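Local coordinates for chloride intracellular channel exc-4 (Caenorhabditis elegans, PDB 2YV9), which may insert into membranes to form chloride channels and is required to regulate the lumen size of the growing excretory canal in the worm, at residues M188-H200 with L221-F234. Residues are numbered along the deposited sequence; the frame is centred on the assembly and turned at random.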
ATOM      1  N   MET A 188      14.584  14.720  10.738  1.00 22.30           N
ATOM      2  CA  MET A 188      14.031  13.981   9.587  1.00 20.41           C
ATOM      3  C   MET A 188      12.589  13.614   9.880  1.00 23.66           C
ATOM      4  O   MET A 188      12.288  13.151  10.970  1.00 27.80           O
ATOM      5  CB  MET A 188      14.833  12.703   9.349  1.00 22.57           C
ATOM      6  CG  MET A 188      14.472  12.006   8.027  1.00 25.10           C
ATOM      7  SD  MET A 188      15.344  10.439   7.784  1.00 26.30           S
ATOM      8  CE  MET A 188      14.448   9.389   8.907  1.00 27.51           C
ATOM      9  N   THR A 189      11.688  13.806   8.900  1.00 20.79           N
ATOM     10  CA  THR A 189      10.303  13.448   9.047  1.00 19.69           C
ATOM     11  C   THR A 189       9.888  12.532   7.893  1.00 20.08           C
ATOM     12  O   THR A 189      10.661  12.308   6.970  1.00 24.31           O
ATOM     13  CB  THR A 189       9.365  14.688   9.051  1.00 23.12           C
ATOM     14  OG1 THR A 189       9.404  15.387   7.785  1.00 23.59           O
ATOM     15  CG2 THR A 189       9.717  15.650  10.218  1.00 25.10           C
ATOM     16  N   GLU A 190       8.631  12.073   7.929  1.00 19.91           N
ATOM     17  CA  GLU A 190       8.108  11.232   6.849  1.00 19.98           C
ATOM     18  C   GLU A 190       8.208  11.928   5.477  1.00 24.53           C
ATOM     19  O   GLU A 190       8.471  11.275   4.450  1.00 22.97           O
ATOM     20  CB  GLU A 190       6.698  10.733   7.154  1.00 24.60           C
ATOM     21  CG  GLU A 190       5.524  11.624   6.637  1.00 26.05           C
ATOM     22  CD  GLU A 190       5.146  12.718   7.578  1.00 33.20           C
ATOM     23  OE1 GLU A 190       3.991  13.236   7.452  1.00 27.20           O
ATOM     24  OE2 GLU A 190       5.989  13.071   8.427  1.00 30.87           O
ATOM     25  N   TYR A 191       8.088  13.258   5.442  1.00 21.46           N
ATOM     26  CA  TYR A 191       8.199  13.973   4.187  1.00 24.06           C
ATOM     27  C   TYR A 191       9.587  13.856   3.558  1.00 21.86           C
ATOM     28  O   TYR A 191       9.700  13.768   2.346  1.00 22.74           O
ATOM     29  CB  TYR A 191       7.766  15.393   4.333  1.00 23.92           C
ATOM     30  CG  TYR A 191       6.311  15.487   4.746  1.00 22.52           C
ATOM     31  CD1 TYR A 191       5.313  14.986   3.953  1.00 27.77           C
ATOM     32  CD2 TYR A 191       5.949  16.138   5.931  1.00 24.96           C
ATOM     33  CE1 TYR A 191       3.982  15.092   4.304  1.00 30.86           C
ATOM     34  CE2 TYR A 191       4.615  16.209   6.323  1.00 23.59           C
ATOM     35  CZ  TYR A 191       3.622  15.718   5.477  1.00 27.96           C
ATOM     36  OH  TYR A 191       2.271  15.796   5.778  1.00 33.00           O
ATOM     37  N   ASP A 192      10.650  13.834   4.372  1.00 19.73           N
ATOM     38  CA  ASP A 192      12.003  13.538   3.871  1.00 20.12           C
ATOM     39  C   ASP A 192      12.096  12.136   3.355  1.00 18.32           C
ATOM     40  O   ASP A 192      12.828  11.871   2.383  1.00 21.91           O
ATOM     41  CB  ASP A 192      12.986  13.714   4.974  1.00 19.61           C
ATOM     42  CG  ASP A 192      12.890  15.141   5.554  1.00 25.76           C
ATOM     43  OD1 ASP A 192      13.079  16.114   4.794  1.00 24.18           O
ATOM     44  OD2 ASP A 192      12.543  15.279   6.758  1.00 24.10           O
ATOM     45  N   CYS A 193      11.384  11.244   4.034  1.00 18.50           N
ATOM     46  CA  CYS A 193      11.405   9.829   3.683  1.00 17.58           C
ATOM     47  C   CYS A 193      10.735   9.623   2.302  1.00 20.13           C
ATOM     48  O   CYS A 193      10.994   8.607   1.629  1.00 23.11           O
ATOM     49  CB  CYS A 193      10.798   8.999   4.731  1.00 18.44           C
ATOM     50  SG  CYS A 193      11.748   9.064   6.294  1.00 22.28           S
ATOM     51  N   GLU A 194       9.936  10.610   1.855  1.00 21.74           N
ATOM     52  CA  GLU A 194       9.289  10.605   0.539  1.00 16.84           C
ATOM     53  C   GLU A 194      10.060  11.438  -0.500  1.00 20.60           C
ATOM     54  O   GLU A 194      10.314  10.999  -1.628  1.00 22.06           O
ATOM     55  CB  GLU A 194       7.867  11.115   0.666  1.00 20.68           C
ATOM     56  CG  GLU A 194       7.062  10.184   1.575  1.00 21.75           C
ATOM     57  CD  GLU A 194       5.781  10.787   2.117  1.00 26.92           C
ATOM     58  OE1 GLU A 194       5.452  11.944   1.764  1.00 24.30           O
ATOM     59  OE2 GLU A 194       5.076  10.045   2.855  1.00 26.89           O
ATOM     60  N   LEU A 195      10.437  12.644  -0.126  1.00 18.29           N
ATOM     61  CA  LEU A 195      11.125  13.551  -1.090  1.00 16.53           C
ATOM     62  C   LEU A 195      12.555  13.147  -1.385  1.00 18.77           C
ATOM     63  O   LEU A 195      12.995  13.285  -2.502  1.00 23.66           O
ATOM     64  CB  LEU A 195      11.147  14.984  -0.498  1.00 17.68           C
ATOM     65  CG  LEU A 195      11.673  16.062  -1.430  1.00 20.20           C
ATOM     66  CD1 LEU A 195      10.889  16.051  -2.767  1.00 24.52           C
ATOM     67  CD2 LEU A 195      11.599  17.453  -0.716  1.00 20.88           C
ATOM     68  N   MET A 196      13.343  12.724  -0.387  1.00 19.25           N
ATOM     69  CA  MET A 196      14.754  12.518  -0.680  1.00 22.45           C
ATOM     70  C   MET A 196      14.897  11.338  -1.689  1.00 22.01           C
ATOM     71  O   MET A 196      15.582  11.476  -2.700  1.00 21.78           O
ATOM     72  CB  MET A 196      15.579  12.308   0.589  1.00 22.49           C
ATOM     73  CG  MET A 196      15.700  13.576   1.416  1.00 19.95           C
ATOM     74  SD  MET A 196      16.558  13.189   2.999  1.00 23.59           S
ATOM     75  CE  MET A 196      17.174  14.864   3.393  1.00 23.04           C
ATOM     76  N   PRO A 197      14.189  10.227  -1.434  1.00 18.48           N
ATOM     77  CA  PRO A 197      14.270   9.178  -2.535  1.00 17.73           C
ATOM     78  C   PRO A 197      13.775   9.668  -3.905  1.00 25.11           C
ATOM     79  O   PRO A 197      14.423   9.415  -4.897  1.00 23.01           O
ATOM     80  CB  PRO A 197      13.395   8.052  -1.970  1.00 21.31           C
ATOM     81  CG  PRO A 197      13.497   8.233  -0.432  1.00 24.39           C
ATOM     82  CD  PRO A 197      13.460   9.747  -0.255  1.00 22.37           C
ATOM     83  N   ARG A 198      12.701  10.457  -3.942  1.00 22.06           N
ATOM     84  CA  ARG A 198      12.198  10.991  -5.216  1.00 17.64           C
ATOM     85  C   ARG A 198      13.255  11.884  -5.905  1.00 17.68           C
ATOM     86  O   ARG A 198      13.509  11.802  -7.120  1.00 20.41           O
ATOM     87  CB  ARG A 198      10.837  11.617  -5.052  1.00 20.82           C
ATOM     88  CG  ARG A 198       9.751  10.574  -4.740  1.00 21.65           C
ATOM     89  CD  ARG A 198       8.381  11.190  -4.354  1.00 24.05           C
ATOM     90  NE  ARG A 198       7.318  10.185  -4.267  1.00 22.76           N
ATOM     91  CZ  ARG A 198       7.294   9.198  -3.378  1.00 24.77           C
ATOM     92  NH1 ARG A 198       8.234   9.128  -2.437  1.00 22.34           N
ATOM     93  NH2 ARG A 198       6.336   8.286  -3.410  1.00 26.74           N
ATOM     94  N   LEU A 199      13.877  12.763  -5.129  1.00 18.67           N
ATOM     95  CA  LEU A 199      14.915  13.600  -5.677  1.00 22.81           C
ATOM     96  C   LEU A 199      16.064  12.788  -6.242  1.00 19.93           C
ATOM     97  O   LEU A 199      16.551  13.092  -7.317  1.00 22.20           O
ATOM     98  CB  LEU A 199      15.393  14.607  -4.645  1.00 22.66           C
ATOM     99  CG  LEU A 199      14.478  15.757  -4.306  1.00 18.88           C
ATOM    100  CD1 LEU A 199      15.015  16.576  -3.072  1.00 23.05           C
ATOM    101  CD2 LEU A 199      14.300  16.769  -5.508  1.00 21.03           C
ATOM    102  N   HIS A 200      16.502  11.782  -5.500  1.00 22.32           N
ATOM    103  CA  HIS A 200      17.637  10.966  -5.943  1.00 21.14           C
ATOM    104  C   HIS A 200      17.259  10.190  -7.196  1.00 22.00           C
ATOM    105  O   HIS A 200      18.050  10.137  -8.154  1.00 22.67           O
ATOM    106  CB  HIS A 200      18.012   9.972  -4.876  1.00 22.39           C
ATOM    107  CG  HIS A 200      19.262   9.228  -5.195  1.00 20.79           C
ATOM    108  ND1 HIS A 200      20.483   9.842  -5.415  1.00 19.94           N
ATOM    109  CD2 HIS A 200      19.467   7.904  -5.394  1.00 24.60           C
ATOM    110  CE1 HIS A 200      21.379   8.914  -5.717  1.00 24.89           C
ATOM    111  NE2 HIS A 200      20.789   7.737  -5.714  1.00 24.17           N
ATOM    112  N   LEU A 221      18.171  23.487  -2.480  1.00 23.91           N
ATOM    113  CA  LEU A 221      17.721  22.130  -2.837  1.00 22.66           C
ATOM    114  C   LEU A 221      18.919  21.208  -2.858  1.00 19.64           C
ATOM    115  O   LEU A 221      18.827  20.065  -2.390  1.00 24.15           O
ATOM    116  CB  LEU A 221      17.048  22.145  -4.179  1.00 22.22           C
ATOM    117  CG  LEU A 221      16.547  20.811  -4.739  1.00 23.81           C
ATOM    118  CD1 LEU A 221      15.505  20.287  -3.853  1.00 20.46           C
ATOM    119  CD2 LEU A 221      16.047  20.998  -6.159  1.00 27.85           C
ATOM    120  N   TRP A 222      20.012  21.663  -3.482  1.00 22.21           N
ATOM    121  CA  TRP A 222      21.209  20.808  -3.585  1.00 23.67           C
ATOM    122  C   TRP A 222      21.769  20.576  -2.205  1.00 24.35           C
ATOM    123  O   TRP A 222      22.290  19.498  -1.882  1.00 23.09           O
ATOM    124  CB  TRP A 222      22.234  21.406  -4.539  1.00 23.35           C
ATOM    125  CG  TRP A 222      22.024  20.964  -5.965  1.00 22.77           C
ATOM    126  CD1 TRP A 222      21.569  21.693  -6.997  1.00 25.53           C
ATOM    127  CD2 TRP A 222      22.319  19.670  -6.477  1.00 24.20           C
ATOM    128  NE1 TRP A 222      21.570  20.934  -8.152  1.00 24.70           N
ATOM    129  CE2 TRP A 222      22.015  19.673  -7.826  1.00 21.29           C
ATOM    130  CE3 TRP A 222      22.803  18.500  -5.900  1.00 22.19           C
ATOM    131  CZ2 TRP A 222      22.160  18.519  -8.611  1.00 25.57           C
ATOM    132  CZ3 TRP A 222      22.953  17.377  -6.668  1.00 23.61           C
ATOM    133  CH2 TRP A 222      22.656  17.390  -7.985  1.00 20.87           C
ATOM    134  N   ALA A 223      21.672  21.582  -1.327  1.00 25.76           N
ATOM    135  CA  ALA A 223      22.071  21.367   0.047  1.00 20.51           C
ATOM    136  C   ALA A 223      21.246  20.277   0.790  1.00 24.44           C
ATOM    137  O   ALA A 223      21.753  19.500   1.595  1.00 27.15           O
ATOM    138  CB  ALA A 223      22.013  22.662   0.850  1.00 24.35           C
ATOM    139  N   TYR A 224      19.966  20.224   0.480  1.00 22.97           N
ATOM    140  CA  TYR A 224      19.063  19.228   1.027  1.00 21.83           C
ATOM    141  C   TYR A 224      19.410  17.836   0.437  1.00 20.16           C
ATOM    142  O   TYR A 224      19.417  16.820   1.149  1.00 22.66           O
ATOM    143  CB  TYR A 224      17.633  19.647   0.702  1.00 23.81           C
ATOM    144  CG  TYR A 224      16.548  18.704   1.107  1.00 21.30           C
ATOM    145  CD1 TYR A 224      16.022  18.700   2.405  1.00 21.28           C
ATOM    146  CD2 TYR A 224      15.987  17.806   0.176  1.00 22.03           C
ATOM    147  CE1 TYR A 224      15.077  17.834   2.767  1.00 22.93           C
ATOM    148  CE2 TYR A 224      14.987  16.921   0.569  1.00 20.95           C
ATOM    149  CZ  TYR A 224      14.499  16.980   1.825  1.00 20.93           C
ATOM    150  OH  TYR A 224      13.520  16.133   2.230  1.00 20.35           O
ATOM    151  N   ILE A 225      19.771  17.791  -0.840  1.00 22.47           N
ATOM    152  CA  ILE A 225      20.223  16.504  -1.418  1.00 21.59           C
ATOM    153  C   ILE A 225      21.533  16.073  -0.713  1.00 21.80           C
ATOM    154  O   ILE A 225      21.736  14.907  -0.335  1.00 23.22           O
ATOM    155  CB  ILE A 225      20.389  16.635  -2.933  1.00 20.71           C
ATOM    156  CG1 ILE A 225      18.997  16.834  -3.580  1.00 22.72           C
ATOM    157  CG2 ILE A 225      21.122  15.383  -3.514  1.00 24.06           C
ATOM    158  CD1 ILE A 225      19.017  17.365  -4.996  1.00 20.10           C
ATOM    159  N   LEU A 226      22.444  17.012  -0.522  1.00 23.17           N
ATOM    160  CA  LEU A 226      23.644  16.724   0.277  1.00 25.27           C
ATOM    161  C   LEU A 226      23.302  16.205   1.671  1.00 25.33           C
ATOM    162  O   LEU A 226      23.880  15.232   2.111  1.00 24.15           O
ATOM    163  CB  LEU A 226      24.524  17.959   0.359  1.00 22.65           C
ATOM    164  CG  LEU A 226      25.844  17.807   1.127  1.00 24.30           C
ATOM    165  CD1 LEU A 226      26.698  16.578   0.760  1.00 30.68           C
ATOM    166  CD2 LEU A 226      26.670  19.146   0.982  1.00 30.74           C
ATOM    167  N   THR A 227      22.339  16.839   2.330  1.00 23.83           N
ATOM    168  CA  THR A 227      21.840  16.341   3.596  1.00 23.58           C
ATOM    169  C   THR A 227      21.411  14.881   3.444  1.00 23.25           C
ATOM    170  O   THR A 227      21.760  14.060   4.252  1.00 23.34           O
ATOM    171  CB  THR A 227      20.754  17.250   4.142  1.00 24.07           C
ATOM    172  OG1 THR A 227      21.365  18.534   4.380  1.00 25.50           O
ATOM    173  CG2 THR A 227      20.185  16.696   5.408  1.00 27.02           C
ATOM    174  N   ALA A 228      20.699  14.556   2.372  1.00 22.67           N
ATOM    175  CA  ALA A 228      20.295  13.161   2.143  1.00 23.65           C
ATOM    176  C   ALA A 228      21.493  12.195   2.147  1.00 20.93           C
ATOM    177  O   ALA A 228      21.489  11.141   2.764  1.00 24.10           O
ATOM    178  CB  ALA A 228      19.587  13.055   0.774  1.00 21.23           C
ATOM    179  N   TYR A 229      22.476  12.582   1.380  1.00 20.18           N
ATOM    180  CA  TYR A 229      23.690  11.792   1.137  1.00 21.33           C
ATOM    181  C   TYR A 229      24.578  11.754   2.380  1.00 27.14           C
ATOM    182  O   TYR A 229      25.600  11.075   2.336  1.00 26.80           O
ATOM    183  CB  TYR A 229      24.446  12.402  -0.043  1.00 24.20           C
ATOM    184  CG  TYR A 229      23.716  12.393  -1.363  1.00 22.50           C
ATOM    185  CD1 TYR A 229      22.618  11.530  -1.594  1.00 24.19           C
ATOM    186  CD2 TYR A 229      24.198  13.111  -2.460  1.00 26.67           C
ATOM    187  CE1 TYR A 229      21.985  11.498  -2.863  1.00 20.73           C
ATOM    188  CE2 TYR A 229      23.578  13.045  -3.699  1.00 21.27           C
ATOM    189  CZ  TYR A 229      22.464  12.239  -3.875  1.00 22.43           C
ATOM    190  OH  TYR A 229      21.859  12.178  -5.115  1.00 22.93           O
ATOM    191  N   ARG A 230      24.200  12.508   3.429  1.00 25.07           N
ATOM    192  CA  ARG A 230      24.854  12.423   4.755  1.00 23.80           C
ATOM    193  C   ARG A 230      23.954  11.854   5.891  1.00 28.22           C
ATOM    194  O   ARG A 230      24.365  11.819   7.066  1.00 27.80           O
ATOM    195  CB  ARG A 230      25.435  13.803   5.169  1.00 25.16           C
ATOM    196  CG  ARG A 230      26.523  14.349   4.252  1.00 28.37           C
ATOM    197  CD  ARG A 230      26.854  15.795   4.654  1.00 40.62           C
ATOM    198  NE  ARG A 230      27.942  16.394   3.887  1.00 53.42           N
ATOM    199  CZ  ARG A 230      28.395  17.635   4.071  1.00 52.35           C
ATOM    200  NH1 ARG A 230      27.845  18.427   4.988  1.00 70.18           N
ATOM    201  NH2 ARG A 230      29.400  18.092   3.329  1.00 61.17           N
ATOM    202  N   THR A 231      22.720  11.430   5.550  1.00 20.82           N
ATOM    203  CA  THR A 231      21.764  10.892   6.489  1.00 24.96           C
ATOM    204  C   THR A 231      21.816   9.366   6.369  1.00 25.97           C
ATOM    205  O   THR A 231      21.480   8.803   5.329  1.00 24.34           O
ATOM    206  CB  THR A 231      20.379  11.381   6.111  1.00 25.41           C
ATOM    207  OG1 THR A 231      20.318  12.820   6.195  1.00 25.11           O
ATOM    208  CG2 THR A 231      19.291  10.757   6.989  1.00 30.51           C
ATOM    209  N   ALA A 232      22.285   8.689   7.410  1.00 24.30           N
ATOM    210  CA  ALA A 232      22.440   7.266   7.388  1.00 26.24           C
ATOM    211  C   ALA A 232      21.142   6.584   6.962  1.00 22.67           C
ATOM    212  O   ALA A 232      21.196   5.656   6.176  1.00 27.77           O
ATOM    213  CB  ALA A 232      22.930   6.742   8.783  1.00 29.12           C
ATOM    214  N   ALA A 233      20.000   7.044   7.451  1.00 22.17           N
ATOM    215  CA  ALA A 233      18.676   6.427   7.062  1.00 23.12           C
ATOM    216  C   ALA A 233      18.516   6.367   5.545  1.00 24.55           C
ATOM    217  O   ALA A 233      18.003   5.386   4.994  1.00 25.10           O
ATOM    218  CB  ALA A 233      17.518   7.184   7.676  1.00 23.15           C
ATOM    219  N   PHE A 234      18.919   7.428   4.882  1.00 21.15           N
ATOM    220  CA  PHE A 234      18.861   7.469   3.432  1.00 25.92           C
ATOM    221  C   PHE A 234      19.901   6.545   2.780  1.00 23.89           C
ATOM    222  O   PHE A 234      19.597   5.725   1.862  1.00 25.92           O
ATOM    223  CB  PHE A 234      19.019   8.899   2.922  1.00 23.23           C
ATOM    224  CG  PHE A 234      19.069   8.969   1.413  1.00 20.83           C
ATOM    225  CD1 PHE A 234      17.877   8.934   0.677  1.00 25.61           C
ATOM    226  CD2 PHE A 234      20.283   8.932   0.724  1.00 24.20           C
ATOM    227  CE1 PHE A 234      17.904   8.939  -0.675  1.00 25.21           C
ATOM    228  CE2 PHE A 234      20.301   8.938  -0.688  1.00 20.88           C
ATOM    229  CZ  PHE A 234      19.079   8.937  -1.362  1.00 20.06           C
TER
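Tyr224 and Met196 interlock as reciprocal knobs into holes where helix 190-200 crosses helix 221-228 at -104°. A chi1 of 176° swings the Tyr224 ring away from its own backbone N and toward helix 190-200, and three contacts hold it. Tyr224 OH donates to Asp192 OD1 (2.6 Å) on the anti lone pair of that oxygen; Met196 CE lies over one face, 3.9 Å from the ring centroid and 20° off the normal, a CH-pi contact; Leu199 CD1 meets the ring edge, 3.6 Å from Tyr224 CD2. Asp192 OD2 accepts from Thr189 N (2.7 Å), closing a capping box that ties the tyrosine to the helix start. A phenylalanine in place of Tyr224 would probably leave Asp192 OD1 without its hydroxyl donor. The backbone N of Leu183 is a further donor to that oxygen. A second dense patch is aromatic: Phe234 turns its edge to the face of the His200 ring in a T-shaped (edge-to-face) pair, while His200 ND1 and Tyr229 OH share a hydrogen bond of 2.7 Å in the imidazole plane. Packing is sparser at the partly exposed Met188, whose SD rests 3.9 Å from Ala233 CB. The contact lies within the all-helical C-terminal domain of the GST fold: helix 117-140 backs Leu195, helix 155-178 touches Leu199 and Tyr224, and helix 38-52 of the thioredoxin-like domain reaches Pro197 and Phe234.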